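Side-chain contacts in aminotransferase class-III (Sphaerobacter thermophilus DSM 20745, PDB 6K8H), which belongs to the class-III aminotransferase family, in the clan of PLP-dependent enzymes, and holds (5-hydroxy-4,6-dimethylpyridin-3-yl)methyl dihydrogen phosphate in its pocket: residues 203-208 against 235-240; 207-212 against 248-253. All blocks are in the same frame, centred on the assembly; numbering follows the deposited sequence.

Interaction 1 of 2, residues 203-208 against 235-240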
# COMPACT_ATOMS: atom_id res chain seq x y z
N ASP B 203 -11.68 28.64 15.94
CA ASP B 203 -12.97 28.71 16.63
C ASP B 203 -13.90 27.57 16.21
O ASP B 203 -14.43 26.84 17.06
CB ASP B 203 -13.62 30.07 16.36
CG ASP B 203 -14.98 30.20 17.01
OD1 ASP B 203 -15.03 30.30 18.25
OD2 ASP B 203 -15.99 30.20 16.27
N GLY B 204 -14.13 27.42 14.90
CA GLY B 204 -14.97 26.34 14.43
C GLY B 204 -14.38 24.97 14.74
O GLY B 204 -15.11 24.04 15.10
N THR B 205 -13.06 24.84 14.60
CA THR B 205 -12.38 23.59 14.93
C THR B 205 -12.64 23.19 16.38
O THR B 205 -13.00 22.04 16.67
CB THR B 205 -10.87 23.74 14.66
OG1 THR B 205 -10.64 23.81 13.25
CG2 THR B 205 -10.08 22.59 15.25
N GLU B 206 -12.47 24.14 17.31
CA GLU B 206 -12.69 23.85 18.72
C GLU B 206 -14.15 23.52 19.00
O GLU B 206 -14.43 22.57 19.74
CB GLU B 206 -12.24 25.04 19.57
CG GLU B 206 -10.73 25.14 19.71
CD GLU B 206 -10.29 26.18 20.74
OE1 GLU B 206 -11.07 27.13 21.00
OE2 GLU B 206 -9.17 26.04 21.28
N ARG B 207 -15.08 24.27 18.41
CA ARG B 207 -16.49 23.99 18.67
C ARG B 207 -16.88 22.59 18.20
O ARG B 207 -17.61 21.87 18.89
CB ARG B 207 -17.37 25.05 18.01
CG ARG B 207 -17.33 26.44 18.66
CD ARG B 207 -18.30 27.40 17.95
NE ARG B 207 -17.70 27.99 16.75
CZ ARG B 207 -18.36 28.23 15.61
NH1 ARG B 207 -19.65 27.93 15.50
NH2 ARG B 207 -17.71 28.78 14.57
N LEU B 208 -16.37 22.18 17.03
CA LEU B 208 -16.68 20.84 16.52
C LEU B 208 -16.04 19.74 17.36
O LEU B 208 -16.67 18.72 17.64
CB LEU B 208 -16.26 20.73 15.06
CG LEU B 208 -17.27 21.34 14.09
CD1 LEU B 208 -16.62 21.57 12.73
CD2 LEU B 208 -18.49 20.44 13.96
N PRO B 235 0.55 29.07 13.87
CA PRO B 235 1.05 28.54 15.16
C PRO B 235 0.01 28.54 16.28
O PRO B 235 -0.12 27.52 16.98
CB PRO B 235 2.24 29.46 15.49
CG PRO B 235 2.71 29.95 14.14
CD PRO B 235 1.47 30.07 13.29
N ALA B 236 -0.76 29.62 16.44
CA ALA B 236 -1.78 29.65 17.49
C ALA B 236 -2.84 28.58 17.27
O ALA B 236 -3.26 27.91 18.23
CB ALA B 236 -2.43 31.04 17.56
N PHE B 237 -3.27 28.40 16.02
CA PHE B 237 -4.25 27.38 15.67
C PHE B 237 -3.74 25.99 16.05
O PHE B 237 -4.46 25.21 16.69
CB PHE B 237 -4.55 27.47 14.17
CG PHE B 237 -5.22 26.24 13.59
CD1 PHE B 237 -6.59 26.08 13.67
CD2 PHE B 237 -4.48 25.27 12.94
CE1 PHE B 237 -7.21 24.98 13.13
CE2 PHE B 237 -5.10 24.15 12.39
CZ PHE B 237 -6.47 24.01 12.49
N LEU B 238 -2.50 25.67 15.68
CA LEU B 238 -1.97 24.33 15.90
C LEU B 238 -1.71 24.08 17.39
O LEU B 238 -1.90 22.96 17.88
CB LEU B 238 -0.71 24.14 15.06
CG LEU B 238 -0.22 22.71 14.75
CD1 LEU B 238 -1.21 21.95 13.86
CD2 LEU B 238 1.17 22.75 14.10
N GLN B 239 -1.29 25.12 18.12
CA GLN B 239 -1.07 24.97 19.56
C GLN B 239 -2.39 24.73 20.28
O GLN B 239 -2.47 23.87 21.17
CB GLN B 239 -0.37 26.21 20.12
CG GLN B 239 1.09 26.40 19.65
CD GLN B 239 1.59 27.84 19.78
OE1 GLN B 239 1.07 28.62 20.58
NE2 GLN B 239 2.59 28.19 18.97
N ARG B 240 -3.44 25.46 19.91
CA ARG B 240 -4.73 25.23 20.55
C ARG B 240 -5.32 23.88 20.17
O ARG B 240 -5.98 23.24 21.00
CB ARG B 240 -5.68 26.37 20.21
CG ARG B 240 -5.30 27.66 20.93
CD ARG B 240 -6.10 28.85 20.44
NE ARG B 240 -7.54 28.62 20.52
CZ ARG B 240 -8.45 29.57 20.40
NH1 ARG B 240 -8.07 30.83 20.21
NH2 ARG B 240 -9.74 29.27 20.48

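Interaction 2 of 2, residues 207-212 against 248-253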
# COMPACT_ATOMS: atom_id res chain seq x y z
N ARG B 207 -15.08 24.27 18.41
CA ARG B 207 -16.49 23.99 18.67
C ARG B 207 -16.88 22.59 18.20
O ARG B 207 -17.61 21.87 18.89
CB ARG B 207 -17.37 25.05 18.01
CG ARG B 207 -17.33 26.44 18.66
CD ARG B 207 -18.30 27.40 17.95
NE ARG B 207 -17.70 27.99 16.75
CZ ARG B 207 -18.36 28.23 15.61
NH1 ARG B 207 -19.65 27.93 15.50
NH2 ARG B 207 -17.71 28.78 14.57
N LEU B 208 -16.37 22.18 17.03
CA LEU B 208 -16.68 20.84 16.52
C LEU B 208 -16.04 19.74 17.36
O LEU B 208 -16.67 18.72 17.64
CB LEU B 208 -16.26 20.73 15.06
CG LEU B 208 -17.27 21.34 14.09
CD1 LEU B 208 -16.62 21.57 12.73
CD2 LEU B 208 -18.49 20.44 13.96
N ILE B 209 -14.79 19.92 17.76
CA ILE B 209 -14.14 18.88 18.61
C ILE B 209 -14.88 18.78 19.95
O ILE B 209 -15.15 17.66 20.39
CB ILE B 209 -12.64 19.16 18.77
CG1 ILE B 209 -11.91 18.91 17.44
CG2 ILE B 209 -12.06 18.33 19.90
CD1 ILE B 209 -10.52 19.45 17.38
N GLU B 210 -15.27 19.92 20.50
CA GLU B 210 -15.95 19.97 21.82
C GLU B 210 -17.26 19.18 21.74
O GLU B 210 -17.53 18.37 22.61
CB GLU B 210 -16.21 21.43 22.15
CG GLU B 210 -15.85 21.79 23.57
CD GLU B 210 -16.70 21.02 24.54
OE1 GLU B 210 -17.74 20.53 24.11
OE2 GLU B 210 -16.32 20.90 25.72
N GLN B 211 -17.99 19.38 20.64
CA GLN B 211 -19.30 18.76 20.34
C GLN B 211 -19.16 17.24 20.22
O GLN B 211 -20.09 16.55 20.64
CB GLN B 211 -19.81 19.36 19.04
CG GLN B 211 -21.09 18.75 18.52
CD GLN B 211 -21.75 19.60 17.46
OE1 GLN B 211 -22.67 19.16 16.78
NE2 GLN B 211 -21.29 20.84 17.34
N HIS B 212 -18.04 16.76 19.68
CA HIS B 212 -17.87 15.33 19.39
C HIS B 212 -16.79 14.68 20.26
O HIS B 212 -16.24 13.65 19.88
CB HIS B 212 -17.54 15.11 17.92
CG HIS B 212 -18.58 15.60 16.97
ND1 HIS B 212 -19.65 14.82 16.57
CD2 HIS B 212 -18.72 16.78 16.32
CE1 HIS B 212 -20.39 15.51 15.72
NE2 HIS B 212 -19.85 16.70 15.56
N TYR B 248 -8.86 16.14 25.83
CA TYR B 248 -9.99 15.20 25.58
C TYR B 248 -9.56 13.76 25.29
O TYR B 248 -10.45 12.96 24.98
CB TYR B 248 -10.87 15.77 24.47
CG TYR B 248 -11.54 17.06 24.83
CD1 TYR B 248 -11.74 17.41 26.16
CD2 TYR B 248 -12.01 17.93 23.87
CE1 TYR B 248 -12.36 18.59 26.52
CE2 TYR B 248 -12.64 19.12 24.20
CZ TYR B 248 -12.82 19.45 25.53
OH TYR B 248 -13.43 20.61 25.87
N GLY B 249 -8.28 13.43 25.41
CA GLY B 249 -7.84 12.08 25.11
C GLY B 249 -7.95 11.71 23.65
O GLY B 249 -8.08 10.52 23.32
N ILE B 250 -7.88 12.69 22.76
CA ILE B 250 -7.97 12.49 21.31
C ILE B 250 -6.56 12.43 20.74
O ILE B 250 -5.72 13.30 21.03
CB ILE B 250 -8.78 13.61 20.65
CG1 ILE B 250 -10.21 13.61 21.16
CG2 ILE B 250 -8.76 13.46 19.13
CD1 ILE B 250 -10.94 14.87 20.83
N VAL B 251 -6.30 11.43 19.90
CA VAL B 251 -4.99 11.23 19.29
C VAL B 251 -4.81 12.26 18.18
O VAL B 251 -5.62 12.32 17.25
CB VAL B 251 -4.86 9.80 18.74
CG1 VAL B 251 -3.60 9.66 17.93
CG2 VAL B 251 -4.92 8.77 19.89
N LEU B 252 -3.74 13.05 18.26
CA LEU B 252 -3.41 14.01 17.21
C LEU B 252 -2.43 13.35 16.23
O LEU B 252 -1.31 12.97 16.61
CB LEU B 252 -2.82 15.29 17.81
CG LEU B 252 -2.38 16.42 16.85
CD1 LEU B 252 -3.50 16.87 15.91
CD2 LEU B 252 -1.86 17.61 17.66
N ILE B 253 -2.87 13.18 14.98
CA ILE B 253 -2.08 12.57 13.93
C ILE B 253 -1.67 13.65 12.93
O ILE B 253 -2.53 14.27 12.30
CB ILE B 253 -2.85 11.46 13.20
CG1 ILE B 253 -3.36 10.38 14.17
CG2 ILE B 253 -1.98 10.83 12.13
CD1 ILE B 253 -4.31 9.43 13.53

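Interaction 1 of 2, residues 203-208 against 235-240
The guanidinium of R240 meets E206 at its edge: CD of E206 and both its oxygens lie near the guanidinium plane, and nothing from 203-208 sits on either face. The ring of F237 is likewise touched at an edge, where OG1 of T205 comes in plane to 3.6 Å from CE1.

R240 grips E206 side-on with two nitrogens, one for each oxygen. NH2 of R240 donates to OE1 of E206 at 2.6 Å, and NE of R240 donates to OE2 of E206 at 3.1 Å, both bonds fairly straight. The carboxylate is turned 51° against the guanidinium, so each N-H reaches its oxygen from well above the carboxylate plane. The two side chains come together at about a right angle. E206 is extended beyond CG and reaches straight across, whereas R240 bends at chi3 (55°), which swings NE and NH2 round to face the acid.

The contact joins helices 202-211 and 235-248, which are connected through strand 216-221, part of the large mixed, mostly parallel sheet of this PLP-clan fold. T205 and F237, both buried, form the side of the contact that faces the sheet: the phenyl ring also packs on I221 of that strand, and T205 on L197 of strand 194-197.

T205 has its main polar partner elsewhere, since OG1 hydrogen-bonds to the carbonyl O of D201, one turn back. Against F237 the same oxygen makes a van der Waals touch at the ring rim. On the outer side, D203 is held by R207 in a salt bridge of its own helix, and its OD1 is 5.8 Å from NH2 of R240, too far for contact.

Interaction 2 of 2, residues 207-212 against 248-253
Y248 reaches toward helix 202-211 with its ring edge leading, and two neighbouring residues of the helix meet it in different ways. CG2 of I209 lies near the ring plane, 4.0 Å from CD2 of Y248, so the isoleucine methyl abuts the rim of the ring. E210 comes to the far end of the tyrosine, where OE2 is 2.9 Å from OH of Y248. Its carboxylate stands nearly perpendicular to the ring, the two planes being 88° apart, and approaches at a slant.

The shape of E210 explains this meeting. Its first torsion is well away from a staggered value (chi1 -134°), and the chain then folds at chi2, curling the acid round to the phenol. CG is brought along as well, 3.5 Å from OH of Y248. R213, just beyond the helix, also lies against Y248 and forms a long, weak ion pair with OE2 of E210.

Deeper in, the contact is purely apolar. The same CG2 of I209 that touches the ring packs on CD1 of I250 at 3.8 Å, and the two isoleucines cross obliquely. In I250, CG1 is anti to the carbonyl carbon and the chain is extended at chi2, which carries CD1 out toward the helix. I209 packs on L241 and I244 of helix 235-248 too, while I250 lies on L216 and V219 of the neighbouring strand.

Between Y248 and I250, G249 has positive phi and ends helix 235-248 in a Schellman motif, turning the chain into strand 251-255. Strands 216-221 and 251-255 are parallel neighbours with helix 235-248 between them in sequence, the beta-alpha-beta crossover of a PLP-clan domain, with helix 202-211 packed alongside.

Overall arrangement
Interactions 1 and 2 both start from helix 202-211, their centres about 10 Å apart. Interaction 1 pairs it with the first turns of helix 235-248; interaction 2 pairs its C-terminal turn with the end of that same helix and the approach to strand 251-255. Each is partly buried, with two buried residues toward the sheet and a polar pair farther out. The outer chemistry differs: interaction 1 has a two-point salt bridge reaching an exposed arginine, whereas interaction 2 has a carboxylate beside a phenol. Inside, interaction 1 has one threonine-to-ring touch, while interaction 2 is more apolar, with one isoleucine methyl shared between an aromatic rim and another isoleucine.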